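Local coordinates for F5/8 type C domain protein (Bacteroides ovatus, PDB 4ZRX) that probably hydrolyses terminal alpha-L-fucose from glycans, as a putative alpha-L-fucosidase with a TIM-barrel catalytic domain and an F5/8 type C (discoidin-like) domain, at residues A[44-49]-A[90-95]; A[76-81]-A[131-136]; A[83-88]-A[137-142]. All coordinates share one frame; numbering follows the deposited sequence.

How the contacts relate
All three contacts belong to one side of the TIM-barrel domain and run from its core outward. Contact 1 is the inner layer: two neighbouring parallel strands, buried and held by backbone hydrogen bonds, ending at a histidine that binds a small diol. Contact 2 lies in the outer layer, where helices 77-86 and 126-137 pack through an alanine and a valine, with opposite charges bridged by a water at the solvent side. Contact 3 uses the later part of helix 77-86 and the turn leading into strand 140-145, and joins a lysine-to-carbonyl grip to a buried selenomethionine. Val92 of contact 1 touches Cys134 of contact 2 and bonds through its backbone to strand 140-145.

Contact 1 (A[44-49]-A[90-95]); sequences LTAFLH and KMVLLT. With EDO (1,2-ethanediol), chain D.
Thr95 and His49 meet where strand 44-48 ends beside the continuing strand 91-97: CG2 of Thr95 sits over the face of the imidazole, 3.7 Å from the centre of the His49 ring and 12° off its normal, a CH-pi contact. Chi1 of 56° sets Thr95 OG1 between the backbone N and the carbonyl carbon, with CG2 anti to the latter; the hydroxyl's strongest partner is Phe50 O. At the ring's edge His49 NE2 shares a hydrogen bond of 2.7 Å with O1 of an ethanediol, while ND1 is held by Asn328 OD1, so both nitrogens are engaged and the ring's rotation is fixed. The CE1 corner of His49 stands over the centre of the Phe47 ring, and Leu93 CD2 lies over the opposite face, 4.2 Å from the phenyl centroid.

Behind these side chains the parallel ladder sets the register. Lys90 N gives to Leu44 O, and Ala46 N to Met91 O; Leu93 N then reaches Ala46 O at 2.7 Å, Leu48 N reaches Leu93 O, and Thr95 N closes the row on Leu48 O with an N-H...O angle of 173°. Phe47 and Leu93 lie on one face of the sheet; on the other, Ala46, Leu48, Val92 and Leu94 face the surrounding helices, with Leu48 CD1 4.0 Å from Val92 CB.

Ethanediol probably comes from the crystallisation liquor, but it also bonds to His98 and Glu230, which is consistent with a sugar-binding pocket at the C-terminal end of the barrel strands, His49 presenting a fixed nitrogen to a hydroxyl.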
loop_
_atom_site.group_PDB
_atom_site.type_symbol
_atom_site.label_atom_id
_atom_site.label_comp_id
_atom_site.label_asym_id
_atom_site.label_seq_id
_atom_site.Cartn_x
_atom_site.Cartn_y
_atom_site.Cartn_z
ATOM N N LEU A 44 0.214 4.234 10.893
ATOM C CA LEU A 44 1.201 4.460 9.822
ATOM C C LEU A 44 2.545 4.028 10.299
ATOM O O LEU A 44 3.105 4.659 11.196
ATOM C CB LEU A 44 1.230 5.940 9.398
ATOM C CG LEU A 44 2.163 6.297 8.273
ATOM C CD1 LEU A 44 1.674 5.634 7.012
ATOM C CD2 LEU A 44 2.232 7.816 8.163
ATOM N N THR A 45 3.080 3.001 9.675
ATOM C CA THR A 45 4.334 2.443 10.108
ATOM C C THR A 45 5.269 2.267 8.915
ATOM O O THR A 45 4.830 2.285 7.780
ATOM C CB THR A 45 4.129 1.110 10.775
ATOM O OG1 THR A 45 3.444 0.192 9.916
ATOM C CG2 THR A 45 3.280 1.259 12.026
ATOM N N ALA A 46 6.539 2.071 9.182
ATOM C CA ALA A 46 7.537 1.969 8.116
ATOM C C ALA A 46 8.228 0.626 8.091
ATOM O O ALA A 46 8.712 0.140 9.120
ATOM C CB ALA A 46 8.555 3.065 8.282
ATOM N N PHE A 47 8.309 0.052 6.907
ATOM C CA PHE A 47 9.069 -1.181 6.641
ATOM C C PHE A 47 10.446 -0.718 6.159
ATOM O O PHE A 47 10.550 0.249 5.376
ATOM C CB PHE A 47 8.399 -1.969 5.519
ATOM C CG PHE A 47 8.108 -3.429 5.773
ATOM C CD1 PHE A 47 8.925 -4.252 6.507
ATOM C CD2 PHE A 47 7.043 -4.010 5.072
ATOM C CE1 PHE A 47 8.600 -5.632 6.631
ATOM C CE2 PHE A 47 6.724 -5.343 5.187
ATOM C CZ PHE A 47 7.521 -6.161 5.973
ATOM N N LEU A 48 11.504 -1.414 6.610
ATOM C CA LEU A 48 12.836 -1.261 6.120
ATOM C C LEU A 48 13.368 -2.588 5.584
ATOM O O LEU A 48 13.862 -3.446 6.350
ATOM C CB LEU A 48 13.737 -0.749 7.238
ATOM C CG LEU A 48 13.389 0.606 7.843
ATOM C CD1 LEU A 48 14.096 0.810 9.201
ATOM C CD2 LEU A 48 13.776 1.725 6.876
ATOM N N HIS A 49 13.239 -2.812 4.293
ATOM C CA HIS A 49 13.893 -3.931 3.644
ATOM C C HIS A 49 15.328 -3.546 3.343
ATOM O O HIS A 49 15.597 -2.653 2.534
ATOM C CB HIS A 49 13.174 -4.354 2.380
ATOM C CG HIS A 49 11.946 -5.154 2.610
ATOM N ND1 HIS A 49 10.797 -4.625 3.146
ATOM C CD2 HIS A 49 11.659 -6.429 2.298
ATOM C CE1 HIS A 49 9.879 -5.567 3.209
ATOM N NE2 HIS A 49 10.376 -6.661 2.674
ATOM N N LYS A 90 5.089 5.760 12.975
ATOM C CA LYS A 90 4.991 5.429 14.398
ATOM C C LYS A 90 5.749 4.195 14.818
ATOM O O LYS A 90 5.817 3.884 15.995
ATOM C CB LYS A 90 3.512 5.341 14.866
ATOM C CG LYS A 90 2.752 6.592 14.650
ATOM C CD LYS A 90 3.264 7.801 15.441
ATOM C CE LYS A 90 2.294 8.960 15.293
ATOM N NZ LYS A 90 2.525 10.065 16.249
HETATM N N MSE A 91 6.287 3.458 13.862
HETATM C CA MSE A 91 7.122 2.304 14.147
HETATM C C MSE A 91 8.009 2.114 12.904
HETATM O O MSE A 91 7.642 2.478 11.783
HETATM C CB MSE A 91 6.280 1.063 14.375
HETATM C CG MSE A 91 7.045 -0.086 14.827
HETATM SE SE MSE A 91 6.018 -1.671 15.097
HETATM C CE MSE A 91 5.832 -2.013 13.244
ATOM N N VAL A 92 9.179 1.569 13.138
ATOM C CA VAL A 92 10.023 1.071 12.067
ATOM C C VAL A 92 10.187 -0.418 12.212
ATOM O O VAL A 92 10.365 -0.973 13.339
ATOM C CB VAL A 92 11.377 1.783 12.028
ATOM C CG1 VAL A 92 11.192 3.279 11.852
ATOM C CG2 VAL A 92 12.160 1.608 13.255
ATOM N N LEU A 93 10.078 -1.126 11.087
ATOM C CA LEU A 93 10.091 -2.566 11.097
ATOM C C LEU A 93 11.168 -3.071 10.171
ATOM O O LEU A 93 11.068 -2.935 8.962
ATOM C CB LEU A 93 8.697 -3.089 10.677
ATOM C CG LEU A 93 8.495 -4.573 10.375
ATOM C CD1 LEU A 93 8.807 -5.433 11.406
ATOM C CD2 LEU A 93 6.982 -4.826 10.004
ATOM N N LEU A 94 12.203 -3.673 10.740
ATOM C CA LEU A 94 13.408 -4.048 9.963
ATOM C C LEU A 94 13.399 -5.508 9.566
ATOM O O LEU A 94 13.121 -6.389 10.391
ATOM C CB LEU A 94 14.667 -3.766 10.815
ATOM C CG LEU A 94 15.981 -4.141 10.228
ATOM C CD1 LEU A 94 16.339 -3.195 9.111
ATOM C CD2 LEU A 94 17.038 -4.055 11.265
ATOM N N THR A 95 13.786 -5.812 8.331
ATOM C CA THR A 95 14.064 -7.157 7.877
ATOM C C THR A 95 15.407 -7.649 8.463
ATOM O O THR A 95 16.455 -7.645 7.797
ATOM C CB THR A 95 14.109 -7.285 6.358
ATOM O OG1 THR A 95 15.064 -6.366 5.800
ATOM C CG2 THR A 95 12.709 -6.933 5.753
HETATM C C1 EDO D . 7.966 -8.918 2.701
HETATM O O1 EDO D . 9.207 -9.048 2.009
HETATM C C2 EDO D . 6.929 -8.430 1.708
HETATM O O2 EDO D . 6.909 -9.315 0.578
#

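Contact 2 (A[76-81]-A[131-136])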
loop_
_atom_site.group_PDB
_atom_site.type_symbol
_atom_site.label_atom_id
_atom_site.label_comp_id
_atom_site.label_asym_id
_atom_site.label_seq_id
_atom_site.Cartn_x
_atom_site.Cartn_y
_atom_site.Cartn_z
ATOM N N ASP A 76 23.908 4.833 8.266
ATOM C CA ASP A 76 23.491 5.747 9.302
ATOM C C ASP A 76 22.021 5.508 9.618
ATOM O O ASP A 76 21.118 6.077 8.951
ATOM C CB ASP A 76 23.783 7.144 8.842
ATOM C CG ASP A 76 23.468 8.199 9.895
ATOM O OD1 ASP A 76 22.974 7.880 10.991
ATOM O OD2 ASP A 76 23.688 9.370 9.547
ATOM N N ALA A 77 21.771 4.670 10.625
ATOM C CA ALA A 77 20.426 4.388 11.056
ATOM C C ALA A 77 19.702 5.553 11.731
ATOM O O ALA A 77 18.444 5.596 11.693
ATOM C CB ALA A 77 20.371 3.188 11.939
ATOM N N GLU A 78 20.450 6.507 12.284
ATOM C CA GLU A 78 19.859 7.767 12.769
ATOM C C GLU A 78 19.207 8.532 11.612
ATOM O O GLU A 78 18.164 9.135 11.782
ATOM C CB GLU A 78 20.814 8.714 13.506
ATOM C CG GLU A 78 21.420 8.164 14.763
ATOM C CD GLU A 78 22.167 9.251 15.612
ATOM O OE1 GLU A 78 22.065 10.431 15.267
ATOM O OE2 GLU A 78 22.808 8.893 16.607
ATOM N N GLN A 79 19.831 8.488 10.427
ATOM C CA GLN A 79 19.269 9.136 9.247
ATOM C C GLN A 79 17.961 8.482 8.855
ATOM O O GLN A 79 16.983 9.147 8.522
ATOM C CB GLN A 79 20.266 9.138 8.106
ATOM C CG GLN A 79 19.801 9.865 6.862
ATOM C CD GLN A 79 19.348 8.968 5.681
ATOM O OE1 GLN A 79 19.086 7.771 5.812
ATOM N NE2 GLN A 79 19.281 9.584 4.511
ATOM N N TRP A 80 17.922 7.154 8.948
ATOM C CA TRP A 80 16.678 6.447 8.698
ATOM C C TRP A 80 15.562 6.907 9.665
ATOM O O TRP A 80 14.460 7.239 9.255
ATOM C CB TRP A 80 16.794 4.921 8.814
ATOM C CG TRP A 80 17.895 4.249 8.100
ATOM C CD1 TRP A 80 18.751 4.788 7.201
ATOM C CD2 TRP A 80 18.270 2.891 8.242
ATOM N NE1 TRP A 80 19.638 3.821 6.762
ATOM C CE2 TRP A 80 19.372 2.665 7.423
ATOM C CE3 TRP A 80 17.768 1.816 8.996
ATOM C CZ2 TRP A 80 20.006 1.436 7.334
ATOM C CZ3 TRP A 80 18.425 0.610 8.904
ATOM C CH2 TRP A 80 19.521 0.433 8.074
ATOM N N VAL A 81 15.839 6.817 10.962
ATOM C CA VAL A 81 14.809 7.023 11.945
ATOM C C VAL A 81 14.418 8.479 12.013
ATOM O O VAL A 81 13.222 8.794 12.158
ATOM C CB VAL A 81 15.188 6.472 13.320
ATOM C CG1 VAL A 81 14.114 6.786 14.316
ATOM C CG2 VAL A 81 15.417 4.958 13.269
ATOM N N ARG A 131 18.212 0.104 16.694
ATOM C CA ARG A 131 17.642 0.289 18.035
ATOM C C ARG A 131 18.154 1.511 18.725
ATOM O O ARG A 131 17.366 2.171 19.405
ATOM C CB ARG A 131 17.739 -0.947 18.935
ATOM C CG ARG A 131 16.743 -0.944 20.207
ATOM C CD ARG A 131 15.332 -1.117 19.619
ATOM N NE ARG A 131 14.223 -1.128 20.611
ATOM C CZ ARG A 131 13.650 -0.048 21.099
ATOM N NH1 ARG A 131 14.059 1.181 20.849
ATOM N NH2 ARG A 131 12.568 -0.201 21.809
ATOM N N ALA A 132 19.448 1.824 18.590
ATOM C CA ALA A 132 20.016 3.035 19.159
ATOM C C ALA A 132 19.357 4.328 18.609
ATOM O O ALA A 132 19.039 5.236 19.372
ATOM C CB ALA A 132 21.528 3.052 18.950
ATOM N N ALA A 133 19.106 4.340 17.310
ATOM C CA ALA A 133 18.409 5.433 16.651
ATOM C C ALA A 133 16.940 5.499 17.109
ATOM O O ALA A 133 16.469 6.597 17.403
ATOM C CB ALA A 133 18.529 5.368 15.203
ATOM N N CYS A 134 16.284 4.353 17.309
ATOM C CA CYS A 134 14.937 4.387 17.860
ATOM C C CYS A 134 14.925 4.934 19.279
ATOM O O CYS A 134 13.998 5.661 19.651
ATOM C CB CYS A 134 14.269 3.066 17.846
ATOM S SG CYS A 134 13.896 2.445 16.145
ATOM N N ASP A 135 15.923 4.544 20.082
ATOM C CA ASP A 135 16.106 5.103 21.442
ATOM C C ASP A 135 16.207 6.623 21.423
ATOM O O ASP A 135 15.539 7.302 22.224
ATOM C CB ASP A 135 17.353 4.560 22.124
ATOM C CG ASP A 135 17.261 3.073 22.505
ATOM O OD1 ASP A 135 16.159 2.448 22.422
ATOM O OD2 ASP A 135 18.349 2.538 22.906
ATOM N N LYS A 136 16.957 7.174 20.481
ATOM C CA LYS A 136 17.178 8.608 20.399
ATOM C C LYS A 136 15.904 9.373 20.053
ATOM O O LYS A 136 15.612 10.407 20.671
ATOM C CB LYS A 136 18.273 8.938 19.357
ATOM C CG LYS A 136 18.489 10.411 19.086
ATOM C CD LYS A 136 19.666 10.586 18.216
ATOM C CE LYS A 136 19.750 11.967 17.554
ATOM N NZ LYS A 136 20.670 12.786 18.256
HETATM O O HOH W 1 22.870 11.174 19.122
#
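Helix segments 77-81 and 131-136 approach to 8.4 Å between axes, their N-to-C directions 48° apart, and the backbones come nearest where the CA atoms of Glu78 and Ala133 are 4.8 Å from each other. The approach can be this close because one of the pair, Ala133, carries only a methyl. The methyl of Ala133 points into the first turn of the other helix and settles against Ala77 O at 3.5 Å and Glu78 CA at 3.7 Å, with Val81 CG2 also packed on Ala133 CB. Val81 is turned so that CG1 is anti to its backbone N (chi1 177°); this leaves CG2 to bridge the alanine methyl and Cys134 SG, while CG1 comes up beside the carbonyl of Ala133.

These are two successive outer helices of the TIM barrel. Helix 77-86 leads into strand 91-97, which is followed by helix 126-137, and both helices cover the same parallel sheet, Val81 and Cys134 lying on its side of the interface. The first helix starts at Asp76, the N-cap, whose OD1 accepts a weak capping bond from Gln79 N.

Toward solvent the contact changes character. Glu78 and Lys136 cross at about a right angle, and the lysine's aliphatic carbons do the touching: CD lies against Glu78 CD, and CE is 3.6 Å from Glu78 OE1. Lys136 runs extended as far as CE and bends only at chi4 (100°), which leaves NZ 4.1 Å from Glu78 OE1, beyond a salt bridge. A water connects the two charges instead, accepting from Lys136 NZ at 2.9 Å and donating weakly to Glu78 OE2.

Contact 3 (A[83-88]-A[137-142])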
loop_
_atom_site.group_PDB
_atom_site.type_symbol
_atom_site.label_atom_id
_atom_site.label_comp_id
_atom_site.label_asym_id
_atom_site.label_seq_id
_atom_site.Cartn_x
_atom_site.Cartn_y
_atom_site.Cartn_z
ATOM N N THR A 83 14.432 10.628 9.542
ATOM C CA THR A 83 13.636 10.820 8.346
ATOM C C THR A 83 12.208 10.298 8.577
ATOM O O THR A 83 11.228 11.004 8.303
ATOM C CB THR A 83 14.254 10.099 7.193
ATOM O OG1 THR A 83 15.516 10.706 6.887
ATOM C CG2 THR A 83 13.372 10.158 5.943
ATOM N N LEU A 84 12.117 9.092 9.113
ATOM C CA LEU A 84 10.823 8.437 9.268
ATOM C C LEU A 84 9.981 9.047 10.408
ATOM O O LEU A 84 8.758 9.147 10.311
ATOM C CB LEU A 84 11.042 6.932 9.479
ATOM C CG LEU A 84 11.654 6.298 8.192
ATOM C CD1 LEU A 84 12.083 4.878 8.474
ATOM C CD2 LEU A 84 10.669 6.331 7.014
ATOM N N LYS A 85 10.654 9.511 11.470
ATOM C CA LYS A 85 9.959 10.238 12.542
ATOM C C LYS A 85 9.362 11.508 12.015
ATOM O O LYS A 85 8.147 11.759 12.207
ATOM C CB LYS A 85 10.929 10.528 13.662
ATOM C CG LYS A 85 10.341 11.176 14.872
ATOM C CD LYS A 85 9.742 10.147 15.822
ATOM C CE LYS A 85 9.268 10.873 17.138
ATOM N NZ LYS A 85 8.609 9.799 17.954
ATOM N N GLU A 86 10.164 12.272 11.296
ATOM C CA GLU A 86 9.727 13.527 10.720
ATOM C C GLU A 86 8.623 13.328 9.679
ATOM O O GLU A 86 7.748 14.172 9.554
ATOM C CB GLU A 86 10.872 14.267 10.054
ATOM C CG GLU A 86 11.917 14.916 11.029
ATOM C CD GLU A 86 13.177 15.439 10.303
ATOM O OE1 GLU A 86 13.272 15.386 9.043
ATOM O OE2 GLU A 86 14.102 15.870 11.017
ATOM N N ALA A 87 8.641 12.207 8.981
ATOM C CA ALA A 87 7.597 11.857 8.007
ATOM C C ALA A 87 6.321 11.286 8.584
ATOM O O ALA A 87 5.405 11.017 7.849
ATOM C CB ALA A 87 8.162 10.878 6.981
ATOM N N GLY A 88 6.236 11.107 9.884
ATOM C CA GLY A 88 5.038 10.739 10.553
ATOM C C GLY A 88 4.845 9.303 10.944
ATOM O O GLY A 88 3.762 8.942 11.418
ATOM N N TYR A 137 15.157 8.853 19.095
ATOM C CA TYR A 137 13.934 9.535 18.584
ATOM C C TYR A 137 12.633 9.050 19.154
ATOM O O TYR A 137 11.557 9.479 18.691
ATOM C CB TYR A 137 13.917 9.443 17.052
ATOM C CG TYR A 137 14.985 10.270 16.408
ATOM C CD1 TYR A 137 14.812 11.643 16.240
ATOM C CD2 TYR A 137 16.185 9.703 15.973
ATOM C CE1 TYR A 137 15.807 12.429 15.705
ATOM C CE2 TYR A 137 17.168 10.473 15.420
ATOM C CZ TYR A 137 16.962 11.859 15.289
ATOM O OH TYR A 137 17.926 12.620 14.736
ATOM N N ASP A 138 12.675 8.164 20.144
ATOM C CA ASP A 138 11.490 7.608 20.782
ATOM C C ASP A 138 10.552 7.018 19.735
ATOM O O ASP A 138 9.365 7.378 19.642
ATOM C CB ASP A 138 10.762 8.671 21.662
ATOM C CG ASP A 138 9.609 8.070 22.470
ATOM O OD1 ASP A 138 9.634 6.865 22.756
ATOM O OD2 ASP A 138 8.651 8.783 22.881
HETATM N N MSE A 139 11.124 6.140 18.903
HETATM C CA MSE A 139 10.417 5.490 17.830
HETATM C C MSE A 139 10.212 4.042 18.192
HETATM O O MSE A 139 11.157 3.350 18.595
HETATM C CB MSE A 139 11.210 5.626 16.518
HETATM C CG MSE A 139 10.754 4.721 15.363
HETATM SE SE MSE A 139 9.132 5.508 14.575
HETATM C CE MSE A 139 9.873 6.775 13.370
ATOM N N LYS A 140 9.011 3.517 17.956
ATOM C CA LYS A 140 8.734 2.113 18.233
ATOM C C LYS A 140 9.447 1.242 17.178
ATOM O O LYS A 140 9.752 1.708 16.077
ATOM C CB LYS A 140 7.255 1.798 18.259
ATOM C CG LYS A 140 6.518 2.408 19.458
ATOM C CD LYS A 140 5.023 2.031 19.254
ATOM C CE LYS A 140 4.136 3.100 19.692
ATOM N NZ LYS A 140 4.168 3.237 21.115
ATOM N N PHE A 141 9.702 0.007 17.551
ATOM C CA PHE A 141 10.623 -0.879 16.813
ATOM C C PHE A 141 9.942 -2.184 16.660
ATOM O O PHE A 141 9.385 -2.760 17.640
ATOM C CB PHE A 141 11.896 -0.986 17.692
ATOM C CG PHE A 141 12.901 -1.978 17.260
ATOM C CD1 PHE A 141 13.762 -1.686 16.254
ATOM C CD2 PHE A 141 13.032 -3.159 17.938
ATOM C CE1 PHE A 141 14.809 -2.597 15.915
ATOM C CE2 PHE A 141 14.031 -4.091 17.597
ATOM C CZ PHE A 141 14.919 -3.797 16.596
ATOM N N GLY A 142 10.067 -2.732 15.464
ATOM C CA GLY A 142 9.575 -4.044 15.162
ATOM C C GLY A 142 10.578 -4.826 14.330
ATOM O O GLY A 142 11.470 -4.251 13.726
#
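Lys85 reaches across from helix 77-86 to the turn that follows helix 126-137, running from the Met139 methyl to the carbonyls of Tyr137 and Asp138. CB lies 3.9 Å from CE of Met139, a selenomethionine whose methyl also presses on the lysine's own backbone, 3.4 Å from Lys85 N. CG is anti to the backbone N (chi1 -176°), and a bend at chi2 (85°) swings CD toward the turn, where it stands 3.5 Å from Tyr137 O and 4.2 Å from Met139 CE. CE of the lysine follows past the same Tyr137 carbonyl. At the tip, NZ gives a hydrogen bond to Asp138 O at 3.0 Å, arriving above the plane of that carbonyl, 59° out of it, and a weak one to Tyr137 O at 3.1 Å.

The ammonium reaches two consecutive carbonyls, one of them weakly, where helix 126-137 ends in its Schellman motif, and could offset the negative end of the helix dipole. Met139 slides past the lysine in the opposite direction, and its bent chain brings CE to Leu84 CB as well, 4.1 Å away.

Outward the charged tip lies near the exposed Asp138; inward Met139 and Leu84 both rest on Val92 of strand 91-97, and Met139 also touches Val81 and Cys134, filling the corner between helices 77-86 and 126-137 just before strand 140-145 enters the barrel.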